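PDB 4PSR: alpha-fucosidase GH29, which probably hydrolyses alpha-linked L-fucose from the carbohydrate chains of glycoproteins, as a fungal member of glycoside hydrolase family 29. Local coordinates for residues Leu421-Pro424 against Glu425-Val429; Ile223-Asp226 against Phe227-Ser231. All coordinates share one frame; numbering follows the deposited sequence.

Followed from the N terminus, the chain reaches interaction 2 first, where strand 222-225, fourth of the eight parallel barrel strands, runs out into the loop that leads to helix 246-263. Interaction 1 comes nearly two hundred residues later, in the C-terminal domain, at the turn that carries the chain from strand 415-420 of one antiparallel sheet to strand 428-431 of another. The two are in series and neither nest nor cross; the centres of interactions 1 and 2 are about 43 Å apart. Interaction 1 closes a four-residue turn, whereas interaction 2 shapes the chain as it leaves its strand, without closing a loop between segments.

Interaction 1. Residues Leu421-Pro424 against Glu425-Val429; sequences LGWP and EDNLV
Pro424 and Asn427 are the first and last residues of a type I beta turn, with Glu425 and Asp426 at its corners, closed by a bond of 3.0 Å from Asn427 N to Pro424 O. The turn lies within the C-terminal domain and passes the chain from the sheet of strand 415-420 to the sheet of strand 428-431. Asn427, the last residue of the turn, has a left-handed backbone conformation and aims its amide back towards Trp423. Indole and amide planes stand 79° apart, and the nearest atoms, Trp423 NE1 and Asn427 OD1, remain 3.9 Å from each other, a van der Waals approach and no hydrogen bond. The polar end of Asn427 is committed elsewhere, ND2 donating to the carbonyl oxygen of Leu475. Trp423 turns its indole back over the proline ring, whose CD lies over one indole face near the rim, while Tyr485 meets the indole edge-to-face. From the strand beyond the turn, Val429 sets CG2 beside Pro424 CG at 3.9 Å, so the proline ring is packed between an aromatic residue and the outgoing strand. Asp426 adds an Asx turn: its chi1 of 64° swings the carboxylate over the chain ahead, and OD1 accepts from Leu428 N at 3.1 Å. A bound Tris molecule, probably from the crystallisation liquor, is hydrogen-bonded to the second oxygen, OD2. Pro424 CB meets two oxygens at once, Asp426 OD1 at 3.4 Å and Leu428 O at 3.3 Å.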
loop_
_atom_site.group_PDB
_atom_site.type_symbol
_atom_site.label_atom_id
_atom_site.label_comp_id
_atom_site.label_asym_id
_atom_site.label_seq_id
_atom_site.Cartn_x
_atom_site.Cartn_y
_atom_site.Cartn_z
ATOM N N LEU A 421 -14.809 12.790 8.465
ATOM C CA LEU A 421 -15.123 12.289 7.133
ATOM C C LEU A 421 -16.466 12.759 6.560
ATOM O O LEU A 421 -16.979 12.167 5.604
ATOM C CB LEU A 421 -15.009 10.761 7.140
ATOM C CG LEU A 421 -13.667 10.176 7.633
ATOM C CD1 LEU A 421 -13.576 8.662 7.420
ATOM C CD2 LEU A 421 -12.441 10.839 6.972
ATOM N N GLY A 422 -16.973 13.872 7.104
ATOM C CA GLY A 422 -18.165 14.534 6.626
ATOM C C GLY A 422 -18.353 15.787 7.451
ATOM O O GLY A 422 -17.752 15.919 8.527
ATOM N N TRP A 423 -19.174 16.710 6.944
ATOM C CA TRP A 423 -19.508 17.909 7.706
ATOM C C TRP A 423 -20.622 17.623 8.706
ATOM O O TRP A 423 -21.719 17.238 8.309
ATOM C CB TRP A 423 -19.935 19.069 6.802
ATOM C CG TRP A 423 -20.061 20.320 7.620
ATOM C CD1 TRP A 423 -21.225 20.889 8.082
ATOM C CD2 TRP A 423 -18.993 21.121 8.138
ATOM N NE1 TRP A 423 -20.931 21.994 8.831
ATOM C CE2 TRP A 423 -19.574 22.169 8.882
ATOM C CE3 TRP A 423 -17.600 21.070 8.032
ATOM C CZ2 TRP A 423 -18.806 23.147 9.516
ATOM C CZ3 TRP A 423 -16.843 22.024 8.656
ATOM C CH2 TRP A 423 -17.448 23.067 9.390
ATOM N N PRO A 424 -20.351 17.803 10.010
ATOM C CA PRO A 424 -21.378 17.524 11.021
ATOM C C PRO A 424 -22.562 18.508 10.952
ATOM O O PRO A 424 -22.371 19.726 11.075
ATOM C CB PRO A 424 -20.640 17.723 12.342
ATOM C CG PRO A 424 -19.228 17.846 12.039
ATOM C CD PRO A 424 -19.060 18.175 10.608
ATOM N N GLU A 425 -23.775 18.007 10.783
ATOM C CA GLU A 425 -24.888 18.940 10.671
ATOM C C GLU A 425 -25.175 19.592 12.022
ATOM O O GLU A 425 -25.722 20.691 12.067
ATOM C CB GLU A 425 -26.132 18.294 10.070
ATOM C CG GLU A 425 -26.778 19.181 9.001
ATOM C CD GLU A 425 -26.029 19.150 7.677
ATOM O OE1 GLU A 425 -26.049 18.096 7.004
ATOM O OE2 GLU A 425 -25.420 20.178 7.312
ATOM N N ASP A 426 -24.766 18.937 13.110
ATOM C CA ASP A 426 -24.891 19.516 14.452
ATOM C C ASP A 426 -23.718 20.446 14.827
ATOM O O ASP A 426 -23.620 20.912 15.966
ATOM C CB ASP A 426 -25.055 18.405 15.502
ATOM C CG ASP A 426 -23.837 17.502 15.612
ATOM O OD1 ASP A 426 -22.887 17.676 14.830
ATOM O OD2 ASP A 426 -23.833 16.600 16.477
ATOM N N ASN A 427 -22.833 20.701 13.861
ATOM C CA ASN A 427 -21.661 21.541 14.047
ATOM C C ASN A 427 -20.762 21.127 15.195
ATOM O O ASN A 427 -20.057 21.959 15.769
ATOM C CB ASN A 427 -22.076 23.006 14.163
ATOM C CG ASN A 427 -21.847 23.736 12.883
ATOM O OD1 ASN A 427 -22.606 23.588 11.919
ATOM N ND2 ASN A 427 -20.769 24.487 12.831
ATOM N N LEU A 428 -20.756 19.829 15.494
ATOM C CA LEU A 428 -20.002 19.302 16.621
ATOM C C LEU A 428 -19.109 18.151 16.159
ATOM O O LEU A 428 -19.583 17.255 15.457
ATOM C CB LEU A 428 -20.972 18.804 17.706
ATOM C CG LEU A 428 -20.407 18.313 19.037
ATOM C CD1 LEU A 428 -19.598 19.401 19.702
ATOM C CD2 LEU A 428 -21.531 17.866 19.960
ATOM N N VAL A 429 -17.828 18.199 16.555
ATOM C CA VAL A 429 -16.921 17.059 16.462
ATOM C C VAL A 429 -16.558 16.659 17.893
ATOM O O VAL A 429 -16.016 17.474 18.639
ATOM C CB VAL A 429 -15.655 17.406 15.665
ATOM C CG1 VAL A 429 -14.732 16.200 15.620
ATOM C CG2 VAL A 429 -15.987 17.853 14.238
#

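Interaction 2. Residues Ile223-Asp226 against Phe227-Ser231; sequences IWND and FSLDS. With FUL (beta-L-fucopyranose), chain M; MAN (alpha-D-mannopyranose), chain D.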
loop_
_atom_site.group_PDB
_atom_site.type_symbol
_atom_site.label_atom_id
_atom_site.label_comp_id
_atom_site.label_asym_id
_atom_site.label_seq_id
_atom_site.Cartn_x
_atom_site.Cartn_y
_atom_site.Cartn_z
ATOM N N ILE A 223 10.760 -1.232 -5.620
ATOM C CA ILE A 223 10.392 -2.421 -6.404
ATOM C C ILE A 223 9.314 -3.182 -5.634
ATOM O O ILE A 223 9.575 -3.717 -4.526
ATOM C CB ILE A 223 11.591 -3.342 -6.720
ATOM C CG1 ILE A 223 12.615 -2.570 -7.563
ATOM C CG2 ILE A 223 11.116 -4.596 -7.454
ATOM C CD1 ILE A 223 13.882 -3.383 -7.879
ATOM N N TRP A 224 8.119 -3.222 -6.205
ATOM C CA TRP A 224 6.957 -3.879 -5.620
ATOM C C TRP A 224 6.917 -5.289 -6.185
ATOM O O TRP A 224 7.070 -5.479 -7.396
ATOM C CB TRP A 224 5.744 -3.052 -6.027
ATOM C CG TRP A 224 4.362 -3.454 -5.599
ATOM C CD1 TRP A 224 3.566 -2.766 -4.718
ATOM C CD2 TRP A 224 3.554 -4.524 -6.098
ATOM N NE1 TRP A 224 2.327 -3.338 -4.644
ATOM C CE2 TRP A 224 2.286 -4.427 -5.466
ATOM C CE3 TRP A 224 3.776 -5.574 -7.003
ATOM C CZ2 TRP A 224 1.251 -5.340 -5.698
ATOM C CZ3 TRP A 224 2.739 -6.495 -7.231
ATOM C CH2 TRP A 224 1.495 -6.363 -6.576
ATOM N N ASN A 225 6.734 -6.284 -5.300
ATOM C CA ASN A 225 6.673 -7.701 -5.683
ATOM C C ASN A 225 5.350 -8.326 -5.343
ATOM O O ASN A 225 4.807 -8.079 -4.256
ATOM C CB ASN A 225 7.755 -8.535 -4.987
ATOM C CG ASN A 225 9.132 -8.178 -5.432
ATOM O OD1 ASN A 225 9.662 -8.799 -6.386
ATOM N ND2 ASN A 225 9.763 -7.224 -4.745
ATOM N N ASP A 226 4.853 -9.196 -6.213
ATOM C CA ASP A 226 3.667 -9.982 -5.931
ATOM C C ASP A 226 4.044 -11.322 -5.277
ATOM O O ASP A 226 5.205 -11.599 -5.066
ATOM C CB ASP A 226 2.849 -10.200 -7.220
ATOM C CG ASP A 226 1.360 -10.278 -6.973
ATOM O OD1 ASP A 226 0.963 -10.473 -5.784
ATOM O OD2 ASP A 226 0.589 -10.160 -7.929
ATOM N N PHE A 227 3.012 -12.100 -4.982
ATOM C CA PHE A 227 3.113 -13.354 -4.222
ATOM C C PHE A 227 3.837 -14.448 -5.000
ATOM O O PHE A 227 4.250 -14.252 -6.145
ATOM C CB PHE A 227 1.713 -13.834 -3.809
ATOM C CG PHE A 227 0.953 -14.542 -4.888
ATOM C CD1 PHE A 227 0.804 -15.913 -4.860
ATOM C CD2 PHE A 227 0.378 -13.854 -5.945
ATOM C CE1 PHE A 227 0.105 -16.591 -5.862
ATOM C CE2 PHE A 227 -0.325 -14.532 -6.943
ATOM C CZ PHE A 227 -0.460 -15.910 -6.895
ATOM N N SER A 228 3.961 -15.617 -4.369
ATOM C CA SER A 228 4.694 -16.789 -4.894
ATOM C C SER A 228 6.202 -16.592 -4.771
ATOM O O SER A 228 6.975 -17.265 -5.470
ATOM C CB SER A 228 4.273 -17.176 -6.310
ATOM O OG SER A 228 4.764 -18.491 -6.595
ATOM N N LEU A 229 6.644 -15.721 -3.863
ATOM C CA LEU A 229 8.040 -15.665 -3.477
ATOM C C LEU A 229 8.361 -16.861 -2.541
ATOM O O LEU A 229 9.373 -17.561 -2.734
ATOM C CB LEU A 229 8.400 -14.314 -2.812
ATOM C CG LEU A 229 8.128 -13.062 -3.680
ATOM C CD1 LEU A 229 8.568 -11.855 -2.914
ATOM C CD2 LEU A 229 8.850 -13.138 -5.024
ATOM N N ASP A 230 7.510 -17.050 -1.531
ATOM C CA ASP A 230 7.494 -18.285 -0.701
ATOM C C ASP A 230 6.144 -18.300 -0.015
ATOM O O ASP A 230 6.033 -17.935 1.172
ATOM C CB ASP A 230 8.655 -18.329 0.302
ATOM C CG ASP A 230 8.736 -19.657 1.082
ATOM O OD1 ASP A 230 8.015 -20.601 0.668
ATOM O OD2 ASP A 230 9.526 -19.692 2.076
ATOM N N SER A 231 5.124 -18.659 -0.768
ATOM C CA SER A 231 3.763 -18.675 -0.252
ATOM C C SER A 231 3.099 -19.997 -0.589
ATOM O O SER A 231 2.169 -20.081 -1.383
ATOM C CB SER A 231 2.986 -17.446 -0.730
ATOM O OG SER A 231 3.048 -17.319 -2.122
HETATM C C1 FUL M . -2.567 -9.927 -7.016
HETATM C C2 FUL M . -2.483 -10.258 -8.492
HETATM O O2 FUL M . -2.749 -11.644 -8.757
HETATM C C3 FUL M . -3.503 -9.382 -9.171
HETATM O O3 FUL M . -3.532 -9.696 -10.546
HETATM C C4 FUL M . -3.096 -7.950 -8.936
HETATM O O4 FUL M . -1.846 -7.702 -9.573
HETATM C C5 FUL M . -3.006 -7.692 -7.437
HETATM C C6 FUL M . -2.526 -6.295 -7.106
HETATM O O5 FUL M . -2.136 -8.608 -6.778
HETATM O O1 FUL M . -1.694 -10.779 -6.320
HETATM C C1 MAN D . 10.289 -25.377 4.000
HETATM C C2 MAN D . 10.985 -24.202 3.340
HETATM C C3 MAN D . 10.007 -23.049 3.132
HETATM C C4 MAN D . 8.709 -23.500 2.473
HETATM C C5 MAN D . 8.152 -24.758 3.151
HETATM C C6 MAN D . 6.961 -25.402 2.411
HETATM O O2 MAN D . 11.440 -24.557 2.042
HETATM O O3 MAN D . 10.616 -22.039 2.369
HETATM O O4 MAN D . 7.749 -22.465 2.623
HETATM O O5 MAN D . 9.184 -25.756 3.232
HETATM O O6 MAN D . 7.283 -25.531 1.025
#
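Asp226 OD1 is gripped by three groups: the backbone N of Phe227 at 2.7 Å, hydroxyl O1 of the bound beta-L-fucose, also at 2.7 Å from OD1, and the ammonium group of Lys272, with which it forms a salt bridge. The bond from Phe227 N arrives on the anti side of the carboxylate, 35° out of its plane, so the residue next in the chain helps to fix the rotation of the carboxylate. His171 ND1 is hydrogen-bonded to the other oxygen, OD2. Asp226 OD2 lies beside the anomeric centre of the sugar, 3.3 Å from FUL C1; this is the fucose site at the mouth of the TIM barrel. With CG between its backbone N and carbonyl carbon (chi1 80°), Phe227 swings its ring alongside the carboxylate. The ring presents its edge, CD2 lying 3.4 Å from Asp226 OD1. Phe227 CD2 also comes near the sugar, 3.7 Å from FUL O1. Beyond the ring, Ser228 takes positive phi, and its backbone N donates to Ser231 OG as the chain curls round. Leu229 then folds back, with CG 3.6 Å from Asp226 O and CD1 beside Asn225 CB. Asp230 faces the other way, and its carboxylate takes both O3 and O4 of an alpha-D-mannopyranose, one hydroxyl to each oxygen. Asn225 ND2 bonds to the backbone oxygen of Thr270 on neighbouring strand 268-272, while Leu229 wedges between Trp207 of helix 200-218, Arg249 of helix 246-263 and Tyr271 of that same strand.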